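Local coordinates for uncharacterized protein (Pseudomonas aeruginosa, PDB 4E72) that is of unknown function but belongs to the DUF3298 family and is made with a signal sequence, consistent with an exported lipoprotein, at residues R50-L53 against E54-R57; R73-L76 against D77-P81; W156-N160 against K161-D165; L189-A193 against Y194-P198; I208-P211 against R212-G215. All blocks are in the same frame, centred on the assembly; numbering follows the deposited sequence.

Interaction 1: residues R50-L53 against E54-R57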
# COMPACT_ATOMS: atom_id res chain seq x y z
N ARG A 50 7.31 -10.84 1.34
CA ARG A 50 7.15 -10.60 2.78
C ARG A 50 6.09 -9.52 3.04
O ARG A 50 5.25 -9.70 3.92
CB ARG A 50 8.50 -10.22 3.43
CG ARG A 50 8.37 -9.59 4.82
CD ARG A 50 8.33 -10.60 5.95
NE ARG A 50 9.61 -10.66 6.65
CZ ARG A 50 9.88 -9.99 7.77
NH1 ARG A 50 8.96 -9.21 8.33
NH2 ARG A 50 11.08 -10.09 8.33
N ALA A 51 6.13 -8.41 2.27
CA ALA A 51 5.18 -7.29 2.43
C ALA A 51 3.75 -7.76 2.16
O ALA A 51 2.83 -7.31 2.85
CB ALA A 51 5.55 -6.13 1.51
N LEU A 52 3.55 -8.71 1.22
CA LEU A 52 2.21 -9.26 0.97
C LEU A 52 1.80 -10.21 2.09
O LEU A 52 0.65 -10.18 2.51
CB LEU A 52 2.13 -9.99 -0.36
CG LEU A 52 2.07 -9.12 -1.58
CD1 LEU A 52 2.33 -9.94 -2.83
CD2 LEU A 52 0.74 -8.36 -1.63
N LEU A 53 2.75 -11.00 2.61
CA LEU A 53 2.48 -11.94 3.71
C LEU A 53 2.08 -11.21 4.99
O LEU A 53 1.25 -11.74 5.74
CB LEU A 53 3.68 -12.85 3.98
CG LEU A 53 3.90 -13.98 2.97
CD1 LEU A 53 5.26 -14.62 3.16
CD2 LEU A 53 2.77 -15.02 3.05
N GLU A 54 2.62 -9.99 5.22
CA GLU A 54 2.30 -9.12 6.37
C GLU A 54 0.84 -8.68 6.35
O GLU A 54 0.23 -8.50 7.40
CB GLU A 54 3.20 -7.86 6.37
CG GLU A 54 4.65 -8.10 6.80
CD GLU A 54 4.93 -8.47 8.25
OE1 GLU A 54 4.06 -8.25 9.13
OE2 GLU A 54 6.04 -8.99 8.51
N MSE A 55 0.27 -8.52 5.15
CA MSE A 55 -1.13 -8.13 4.96
C MSE A 55 -2.11 -9.27 5.26
O MSE A 55 -3.32 -9.05 5.24
CB MSE A 55 -1.35 -7.64 3.53
CG MSE A 55 -0.39 -6.55 3.11
SE MSE A 55 -0.82 -6.02 1.32
CE MSE A 55 -2.17 -4.72 1.77
N THR A 56 -1.61 -10.48 5.55
CA THR A 56 -2.49 -11.60 5.88
C THR A 56 -2.60 -11.78 7.40
O THR A 56 -3.46 -12.55 7.85
CB THR A 56 -2.00 -12.91 5.24
OG1 THR A 56 -0.79 -13.34 5.87
CG2 THR A 56 -1.87 -12.82 3.71
N ARG A 57 -1.74 -11.09 8.17
CA ARG A 57 -1.71 -11.20 9.63
C ARG A 57 -2.91 -10.49 10.27
O ARG A 57 -2.91 -9.26 10.41
CB ARG A 57 -0.39 -10.66 10.19
CG ARG A 57 0.13 -11.47 11.37
CD ARG A 57 1.23 -10.76 12.14
NE ARG A 57 2.47 -10.64 11.38
CZ ARG A 57 3.69 -10.75 11.90
NH1 ARG A 57 3.84 -11.01 13.20
NH2 ARG A 57 4.76 -10.62 11.14
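Arg50 and Glu54, one helical turn apart, lay their side chains alongside each other and point the same way, a textbook i to i+4 ion pair. Arg50 carries its CG anti to the backbone N (chi1 164°) and then bends at chi2 and chi3, which turns the guanidinium toward the acid. Arg50 NH1 meets Glu54 OE2 at 2.9 Å, nearly along the C-O axis of that oxygen. The bridge rests on a single contact, NH1 to OE2, and the guanidinium and carboxylate planes are turned 42° from each other. Arg57 extends it into a network, its NH2 reaching Glu54 OE1 at 3.2 Å through a weak bond; that arginine is poorly ordered. The carboxylate is shared by two guanidinium groups, which would probably favour its charged form.

On another side of the helix the contact is apolar: the side chains of Leu52 and Met55, a selenomethionine, cross obliquely, CD2 of Leu52 lying 4.1 Å from SE of Met55. Where the helix gives way to a type I turn from Glu54 to Arg57, Leu53 O takes two bonds from a single residue. Thr56 OG1 donates to Leu53 O at 2.6 Å, and Thr56 N donates to the same oxygen at 3.1 Å from well above the carbonyl plane. Leu52 and Met55 face the large mixed sheet, Leu52 on Leu87 and Ala89 of strand 84-95 and both on Leu103 of strand 98-108, whereas Leu53 packs on Leu68 and Tyr71 of the following helix 68-78.

Interaction 2: residues R73-L76 against D77-P81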
# COMPACT_ATOMS: atom_id res chain seq x y z
N ARG A 73 -1.70 -22.67 0.47
CA ARG A 73 -1.92 -24.03 0.95
C ARG A 73 -2.63 -24.01 2.32
O ARG A 73 -3.64 -24.69 2.50
CB ARG A 73 -0.57 -24.78 1.01
CG ARG A 73 -0.56 -26.13 1.72
CD ARG A 73 0.74 -26.89 1.42
NE ARG A 73 1.95 -26.22 1.92
CZ ARG A 73 2.91 -25.70 1.15
NH1 ARG A 73 2.81 -25.74 -0.18
NH2 ARG A 73 3.98 -25.15 1.70
N GLN A 74 -2.10 -23.22 3.29
CA GLN A 74 -2.71 -23.11 4.61
C GLN A 74 -4.16 -22.53 4.55
O GLN A 74 -5.06 -23.11 5.14
CB GLN A 74 -1.84 -22.28 5.55
CG GLN A 74 -2.35 -22.31 7.00
CD GLN A 74 -1.62 -21.39 7.94
OE1 GLN A 74 -0.52 -20.90 7.65
NE2 GLN A 74 -2.20 -21.15 9.09
N PHE A 75 -4.38 -21.43 3.80
CA PHE A 75 -5.72 -20.82 3.70
C PHE A 75 -6.74 -21.80 3.12
O PHE A 75 -7.82 -21.93 3.68
CB PHE A 75 -5.69 -19.51 2.85
CG PHE A 75 -7.03 -18.82 2.79
CD1 PHE A 75 -7.39 -17.88 3.75
CD2 PHE A 75 -7.95 -19.12 1.79
CE1 PHE A 75 -8.65 -17.25 3.70
CE2 PHE A 75 -9.21 -18.49 1.74
CZ PHE A 75 -9.54 -17.55 2.68
N LEU A 76 -6.39 -22.48 2.01
CA LEU A 76 -7.27 -23.45 1.36
C LEU A 76 -7.55 -24.66 2.25
O LEU A 76 -8.64 -25.23 2.18
CB LEU A 76 -6.67 -23.92 0.01
CG LEU A 76 -6.60 -22.87 -1.15
CD1 LEU A 76 -5.97 -23.47 -2.38
CD2 LEU A 76 -7.99 -22.29 -1.50
N ASP A 77 -6.59 -25.03 3.11
CA ASP A 77 -6.72 -26.19 4.00
C ASP A 77 -7.65 -25.91 5.20
O ASP A 77 -8.24 -26.83 5.72
CB ASP A 77 -5.33 -26.66 4.51
CG ASP A 77 -5.31 -28.06 5.11
OD1 ASP A 77 -5.60 -29.04 4.37
OD2 ASP A 77 -5.01 -28.19 6.32
N SER A 78 -7.78 -24.66 5.62
CA SER A 78 -8.58 -24.34 6.80
C SER A 78 -9.80 -23.45 6.51
O SER A 78 -10.61 -23.24 7.43
CB SER A 78 -7.71 -23.67 7.86
OG SER A 78 -6.96 -22.57 7.36
N ALA A 79 -9.95 -22.94 5.27
CA ALA A 79 -11.05 -22.03 4.92
C ALA A 79 -12.40 -22.70 5.03
O ALA A 79 -12.53 -23.88 4.73
CB ALA A 79 -10.87 -21.49 3.51
N GLU A 80 -13.42 -21.94 5.49
CA GLU A 80 -14.80 -22.41 5.58
C GLU A 80 -15.51 -22.08 4.26
O GLU A 80 -14.89 -21.39 3.46
CB GLU A 80 -15.50 -21.75 6.77
CG GLU A 80 -15.16 -22.37 8.12
CD GLU A 80 -15.74 -21.67 9.34
OE1 GLU A 80 -16.60 -20.77 9.18
OE2 GLU A 80 -15.32 -22.02 10.46
N PRO A 81 -16.73 -22.58 3.94
CA PRO A 81 -17.34 -22.25 2.63
C PRO A 81 -17.57 -20.75 2.39
O PRO A 81 -17.95 -20.02 3.30
CB PRO A 81 -18.68 -23.01 2.66
CG PRO A 81 -18.43 -24.17 3.63
CD PRO A 81 -17.57 -23.55 4.69
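The C-terminal turn of helix 68-78 unwinds here, and Phe75 and Ala79 mark the change from helix to loop. The methyl of Ala79 sits over one face of the Phe75 ring, its CB 4.3 Å from the ring centroid and 26° off the normal, a CH-pi contact. It lies toward one side of the ring, with CE2 of Phe75 the nearest ring atom to Ala79 CB at 3.9 Å. Phe75 has its CG anti to the backbone N (chi1 -177°), which swings the ring along the helix toward the departing chain.

Ala79 is the first residue to leave helical backbone angles, yet its N still gives a weak bond to Phe75 O at 2.8 Å. Just before it, Ser78 turns back on the helix: its OG donates to Gln74 O at 3.0 Å from above the carbonyl plane, and its own N adds a weak bond to the same oxygen. One residue earlier, Asp77 N bonds Arg73 O at 3.0 Å in the ordinary helical pattern. Gln74, Asp77 and Ser78 are exposed, whereas Phe75 is buried against Val31 of strand 30-37 and the loop residue Trp83. Leu76 also packs on Val31, and its carbonyl oxygen accepts a hydrogen bond from Lys20 NZ.

Interaction 3: residues W156-N160 against K161-D165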
# COMPACT_ATOMS: atom_id res chain seq x y z
N TRP A 156 -8.23 17.92 0.85
CA TRP A 156 -9.01 16.72 0.54
C TRP A 156 -10.48 16.91 0.97
O TRP A 156 -11.37 16.49 0.23
CB TRP A 156 -8.41 15.48 1.20
CG TRP A 156 -9.19 14.22 0.97
CD1 TRP A 156 -9.11 13.38 -0.10
CD2 TRP A 156 -10.20 13.66 1.84
NE1 TRP A 156 -10.02 12.36 0.02
CE2 TRP A 156 -10.71 12.51 1.20
CE3 TRP A 156 -10.73 14.03 3.09
CZ2 TRP A 156 -11.72 11.72 1.76
CZ3 TRP A 156 -11.74 13.26 3.64
CH2 TRP A 156 -12.22 12.11 2.99
N LEU A 157 -10.72 17.52 2.15
CA LEU A 157 -12.08 17.81 2.63
C LEU A 157 -12.81 18.77 1.66
O LEU A 157 -13.97 18.51 1.32
CB LEU A 157 -12.06 18.44 4.05
CG LEU A 157 -11.69 17.52 5.22
CD1 LEU A 157 -11.32 18.36 6.46
CD2 LEU A 157 -12.81 16.50 5.52
N LEU A 158 -12.12 19.87 1.26
CA LEU A 158 -12.60 20.90 0.33
C LEU A 158 -12.91 20.28 -1.03
O LEU A 158 -13.96 20.57 -1.60
CB LEU A 158 -11.58 22.07 0.19
CG LEU A 158 -12.04 23.29 -0.66
CD1 LEU A 158 -13.25 23.95 -0.06
CD2 LEU A 158 -10.95 24.32 -0.77
N ALA A 159 -12.04 19.37 -1.53
CA ALA A 159 -12.24 18.68 -2.81
C ALA A 159 -13.48 17.77 -2.77
O ALA A 159 -14.13 17.56 -3.80
CB ALA A 159 -11.00 17.86 -3.15
N ASN A 160 -13.82 17.24 -1.59
CA ASN A 160 -14.97 16.33 -1.42
C ASN A 160 -16.22 17.01 -0.86
O ASN A 160 -17.17 16.31 -0.50
CB ASN A 160 -14.55 15.18 -0.51
CG ASN A 160 -13.70 14.16 -1.22
OD1 ASN A 160 -14.19 13.31 -1.95
ND2 ASN A 160 -12.40 14.25 -1.05
N LYS A 161 -16.24 18.36 -0.79
CA LYS A 161 -17.33 19.21 -0.27
C LYS A 161 -17.69 18.83 1.20
O LYS A 161 -18.87 18.76 1.57
CB LYS A 161 -18.57 19.17 -1.19
CG LYS A 161 -18.40 19.98 -2.47
CD LYS A 161 -19.71 20.13 -3.24
CE LYS A 161 -19.51 20.93 -4.51
NZ LYS A 161 -20.80 21.42 -5.07
N LEU A 162 -16.65 18.60 2.03
CA LEU A 162 -16.80 18.24 3.44
C LEU A 162 -16.23 19.34 4.34
O LEU A 162 -16.27 19.22 5.57
CB LEU A 162 -16.13 16.87 3.71
CG LEU A 162 -16.78 15.65 3.02
CD1 LEU A 162 -15.84 14.46 2.99
CD2 LEU A 162 -18.13 15.28 3.66
N ASP A 163 -15.76 20.43 3.71
CA ASP A 163 -15.15 21.64 4.28
C ASP A 163 -16.05 22.29 5.37
O ASP A 163 -15.52 22.77 6.37
CB ASP A 163 -14.86 22.63 3.13
CG ASP A 163 -14.74 24.09 3.51
OD1 ASP A 163 -13.79 24.43 4.26
OD2 ASP A 163 -15.56 24.90 3.04
N GLN A 164 -17.38 22.31 5.16
CA GLN A 164 -18.35 22.90 6.11
C GLN A 164 -19.12 21.82 6.91
O GLN A 164 -19.83 22.17 7.86
CB GLN A 164 -19.34 23.84 5.38
CG GLN A 164 -18.71 24.95 4.54
CD GLN A 164 -18.04 26.04 5.34
OE1 GLN A 164 -16.84 25.97 5.65
NE2 GLN A 164 -18.78 27.10 5.65
N ASP A 165 -18.99 20.51 6.54
CA ASP A 165 -19.66 19.39 7.24
C ASP A 165 -18.90 19.08 8.53
O ASP A 165 -17.95 18.29 8.52
CB ASP A 165 -19.77 18.15 6.33
CG ASP A 165 -20.66 17.02 6.83
OD1 ASP A 165 -20.97 16.98 8.05
OD2 ASP A 165 -21.01 16.13 6.01
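Leu157 and Leu162 both hold CG anti to the carbonyl carbon (chi1 -72° and -66°), and their side chains meet at about a right angle, Leu157 CD2 lying 3.8 Å from Leu162 CB. The positive phi of Lys161 (56°) turns the chain back across the end of helix 142-159 and brings Leu162 to Leu157. This is a Schellman motif with Lys161 as the C-prime residue: Leu162 N reaches Leu157 O at 2.8 Å in a nearly straight bond, and Lys161 N reaches Leu158 O at 3.3 Å from above the carbonyl plane.

Asn160 spends its amide on the same helix end. Its ND2 donates to Trp156 O at 2.8 Å, with that oxygen in the amide plane, and also lies over one face of the indole toward its rim. Outside the turn, CD1 of Leu158 rests against Asp163 CB at 3.8 Å, the two side chains running alongside one another. Leu162 continues onto Phe168 of helix 166-171 and onto Tyr201.

The chemistry is that of a closed helix end: N-H groups of the turn and of the Asn160 amide cover the carbonyls of Trp156, Leu157 and Leu158, while the buried leucine pair joins the helix to the turn beyond it.

Interaction 4: residues L189-A193 against Y194-P198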
# COMPACT_ATOMS: atom_id res chain seq x y z
N LEU A 189 -0.29 10.20 0.55
CA LEU A 189 -0.66 9.59 1.83
C LEU A 189 -1.92 8.79 1.59
O LEU A 189 -2.97 9.37 1.28
CB LEU A 189 -0.88 10.57 3.00
CG LEU A 189 0.17 11.61 3.36
CD1 LEU A 189 -0.12 12.16 4.73
CD2 LEU A 189 1.54 11.04 3.37
N LYS A 190 -1.81 7.47 1.67
CA LYS A 190 -2.93 6.58 1.42
C LYS A 190 -3.45 6.00 2.74
O LYS A 190 -2.68 5.49 3.56
CB LYS A 190 -2.50 5.47 0.44
CG LYS A 190 -3.53 4.37 0.24
CD LYS A 190 -4.43 4.65 -0.91
CE LYS A 190 -4.31 3.59 -1.96
NZ LYS A 190 -5.32 3.80 -3.02
N TYR A 191 -4.78 6.07 2.93
CA TYR A 191 -5.45 5.67 4.16
C TYR A 191 -6.20 4.37 4.02
O TYR A 191 -6.83 4.10 3.00
CB TYR A 191 -6.42 6.78 4.63
CG TYR A 191 -5.64 7.89 5.28
CD1 TYR A 191 -4.86 8.76 4.51
CD2 TYR A 191 -5.58 8.01 6.66
CE1 TYR A 191 -4.07 9.73 5.10
CE2 TYR A 191 -4.79 8.99 7.27
CZ TYR A 191 -4.02 9.83 6.48
OH TYR A 191 -3.18 10.76 7.07
N ASP A 192 -6.15 3.58 5.09
CA ASP A 192 -6.92 2.36 5.17
C ASP A 192 -8.38 2.76 5.20
O ASP A 192 -8.72 3.86 5.66
CB ASP A 192 -6.53 1.56 6.43
CG ASP A 192 -5.23 0.77 6.24
OD1 ASP A 192 -5.13 0.00 5.24
OD2 ASP A 192 -4.35 0.87 7.13
N ALA A 193 -9.24 1.88 4.69
CA ALA A 193 -10.69 2.10 4.73
C ALA A 193 -11.11 2.26 6.20
O ALA A 193 -10.50 1.64 7.08
CB ALA A 193 -11.40 0.90 4.11
N TYR A 194 -12.07 3.14 6.47
CA TYR A 194 -12.62 3.33 7.81
C TYR A 194 -11.62 3.95 8.80
O TYR A 194 -11.75 3.71 9.99
CB TYR A 194 -13.13 1.97 8.35
CG TYR A 194 -14.32 2.05 9.27
CD1 TYR A 194 -15.57 2.44 8.79
CD2 TYR A 194 -14.23 1.64 10.59
CE1 TYR A 194 -16.69 2.45 9.62
CE2 TYR A 194 -15.35 1.61 11.42
CZ TYR A 194 -16.57 2.05 10.94
OH TYR A 194 -17.65 2.11 11.77
N SER A 195 -10.65 4.79 8.35
CA SER A 195 -9.72 5.44 9.28
C SER A 195 -10.00 6.94 9.37
O SER A 195 -10.03 7.47 10.47
CB SER A 195 -8.27 5.19 8.89
OG SER A 195 -8.02 5.62 7.57
N ILE A 196 -10.19 7.63 8.20
CA ILE A 196 -10.50 9.06 8.12
C ILE A 196 -11.80 9.29 7.32
O ILE A 196 -12.18 10.45 7.06
CB ILE A 196 -9.32 9.92 7.56
CG1 ILE A 196 -8.87 9.46 6.13
CG2 ILE A 196 -8.16 10.02 8.58
CD1 ILE A 196 -8.19 10.54 5.27
N ALA A 197 -12.50 8.20 6.94
CA ALA A 197 -13.76 8.29 6.17
C ALA A 197 -14.50 6.98 6.20
O ALA A 197 -13.85 5.96 6.35
CB ALA A 197 -13.45 8.68 4.72
N PRO A 198 -15.82 6.94 5.90
CA PRO A 198 -16.51 5.62 5.81
C PRO A 198 -16.01 4.83 4.60
O PRO A 198 -15.34 5.40 3.73
CB PRO A 198 -18.00 6.00 5.63
CG PRO A 198 -18.10 7.44 5.97
CD PRO A 198 -16.75 8.06 5.66
O HOH W 1 -10.44 6.07 5.55
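Ile196 lays its CD1 methyl over one face of the Tyr191 ring, 3.8 Å from the centroid and 16° off the normal, a CH-pi contact displaced toward the rim near CG. The two side chains cross at about a right angle, and three of the isoleucine carbons touch the ring: besides CD1, its CG1 is 3.6 Å from Tyr191 CD2, and its CG2 approaches CE2 of the same ring. The branch is set by chi1 of 58°, which places CG1 between the backbone N and the carbonyl carbon of Ile196. At the ring edge, and in its plane, Ser195 OG lies 3.5 Å from Tyr191 CD2. The phenol oxygen of Tyr191 is held by the carbonyl oxygen of Gln175.

Ser195 OG donates to Asp192 O at 2.7 Å, while Ser195 N makes a weak bond to that same carbonyl. A water joins them, accepting from Ser195 N at 3.1 Å and lying 2.8 Å from Asp192 O. The Asp192 carboxylate is hydrogen-bonded through OD2 to His179 NE2. Leu206 of strand 205-208 packs on both Ile196 and Tyr191.

Tyr194, with positive phi, occupies the third position of a type II beta turn from Asp192 to Ser195, which reverses the chain after strand 187-190 and folds Ile196 back over Tyr191.

Interaction 5: residues I208-P211 against R212-G215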
# COMPACT_ATOMS: atom_id res chain seq x y z
N ILE A 208 0.55 15.82 -0.67
CA ILE A 208 1.33 16.96 -0.18
C ILE A 208 2.24 17.40 -1.30
O ILE A 208 3.11 16.63 -1.70
CB ILE A 208 2.13 16.76 1.13
CG1 ILE A 208 1.28 16.15 2.27
CG2 ILE A 208 2.78 18.08 1.56
CD1 ILE A 208 2.13 15.34 3.26
N PRO A 209 2.08 18.65 -1.80
CA PRO A 209 3.01 19.14 -2.83
C PRO A 209 4.44 19.20 -2.31
O PRO A 209 4.66 19.67 -1.20
CB PRO A 209 2.47 20.55 -3.16
CG PRO A 209 1.04 20.56 -2.67
CD PRO A 209 1.09 19.69 -1.43
N TYR A 210 5.43 18.77 -3.13
CA TYR A 210 6.86 18.84 -2.74
C TYR A 210 7.33 20.26 -2.29
O TYR A 210 8.09 20.31 -1.32
CB TYR A 210 7.79 18.30 -3.84
CG TYR A 210 7.77 16.79 -3.89
CD1 TYR A 210 8.57 16.03 -3.04
CD2 TYR A 210 6.87 16.11 -4.70
CE1 TYR A 210 8.55 14.64 -3.07
CE2 TYR A 210 6.84 14.72 -4.74
CZ TYR A 210 7.67 13.98 -3.92
OH TYR A 210 7.58 12.60 -3.92
N PRO A 211 6.84 21.42 -2.81
CA PRO A 211 7.33 22.71 -2.27
C PRO A 211 6.91 22.97 -0.82
O PRO A 211 7.52 23.82 -0.16
CB PRO A 211 6.73 23.76 -3.22
CG PRO A 211 6.41 23.00 -4.47
CD PRO A 211 5.96 21.65 -3.98
N ARG A 212 5.90 22.22 -0.30
CA ARG A 212 5.48 22.33 1.10
C ARG A 212 6.40 21.49 1.99
O ARG A 212 6.31 21.55 3.22
CB ARG A 212 4.00 21.88 1.29
CG ARG A 212 2.99 22.80 0.58
CD ARG A 212 2.37 23.88 1.46
NE ARG A 212 3.34 24.69 2.22
CZ ARG A 212 4.01 25.72 1.73
NH1 ARG A 212 3.87 26.08 0.45
NH2 ARG A 212 4.85 26.40 2.50
N LEU A 213 7.30 20.69 1.36
CA LEU A 213 8.19 19.77 2.07
C LEU A 213 9.68 20.16 2.03
O LEU A 213 10.52 19.31 2.35
CB LEU A 213 7.99 18.35 1.51
CG LEU A 213 6.58 17.80 1.69
CD1 LEU A 213 6.30 16.71 0.72
CD2 LEU A 213 6.31 17.40 3.15
N ASN A 214 9.98 21.43 1.69
CA ASN A 214 11.33 21.98 1.66
C ASN A 214 11.87 22.00 3.07
O ASN A 214 11.29 22.66 3.93
CB ASN A 214 11.34 23.40 1.07
CG ASN A 214 11.08 23.48 -0.42
OD1 ASN A 214 11.62 22.71 -1.22
ND2 ASN A 214 10.31 24.47 -0.82
N GLY A 215 12.93 21.23 3.32
CA GLY A 215 13.52 21.15 4.65
C GLY A 215 12.82 20.14 5.54
O GLY A 215 13.13 20.05 6.73
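Ile208 and Leu213 form the tight half of this contact, both buried and crossing at about a right angle. CG2 of Ile208 sits 3.8 Å from Leu213 CG and nearly as close to both of its methyls, so the end of the leucine side chain meets this one branch. With CG2 anti to the backbone N, Ile208 turns that branch toward the returning chain. Tyr210 adds a lighter touch, its CD1 being 4.4 Å from Leu213 CD1; its hydroxyl bonds the carbonyl oxygen of Thr183, and its ring meets Phe222. Val187 of the neighbouring strand and Phe145 of helix 142-159 also pack on Leu213.

The other half is looser and faces solvent. Arg212 runs alongside Pro209, with CG of the arginine 4.2 Å from CD of the proline, before bending at chi2 and chi3. Its guanidinium then has Pro211 O over one face, and its NE makes a weak bond to Gln148. Asn214 is exposed too.

Two bonds shape the 3-10 turn: Arg212 N to Pro209 O at 3.0 Å and Leu213 N to Tyr210 O at 2.8 Å, both entering from above the carbonyl plane. The chemistry implies that main-chain bonds set the turn, while Ile208, Tyr210 and Leu213 give it an apolar, buried side.

From the N terminus, all five contacts follow in series, none enclosing or crossing another, and each closes only a local turn. Interactions 1 and 2 finish the successive helices 44-54 and 68-78, their centres about 17 Å apart; both helices pack on the six-stranded mixed sheet. The remaining three belong to the other part of the fold. Interaction 3 ends helix 142-159, interaction 4 turns the chain after strand 187-190, and interaction 5 begins at the last residue of strand 205-208 in the same small antiparallel sheet. Interaction 4 links its neighbours: Ala197 CB packs on Trp156 CH2 of interaction 3 at 4.0 Å, and Leu189 CD1 on Ile208 CD1 of interaction 5 at 4.2 Å.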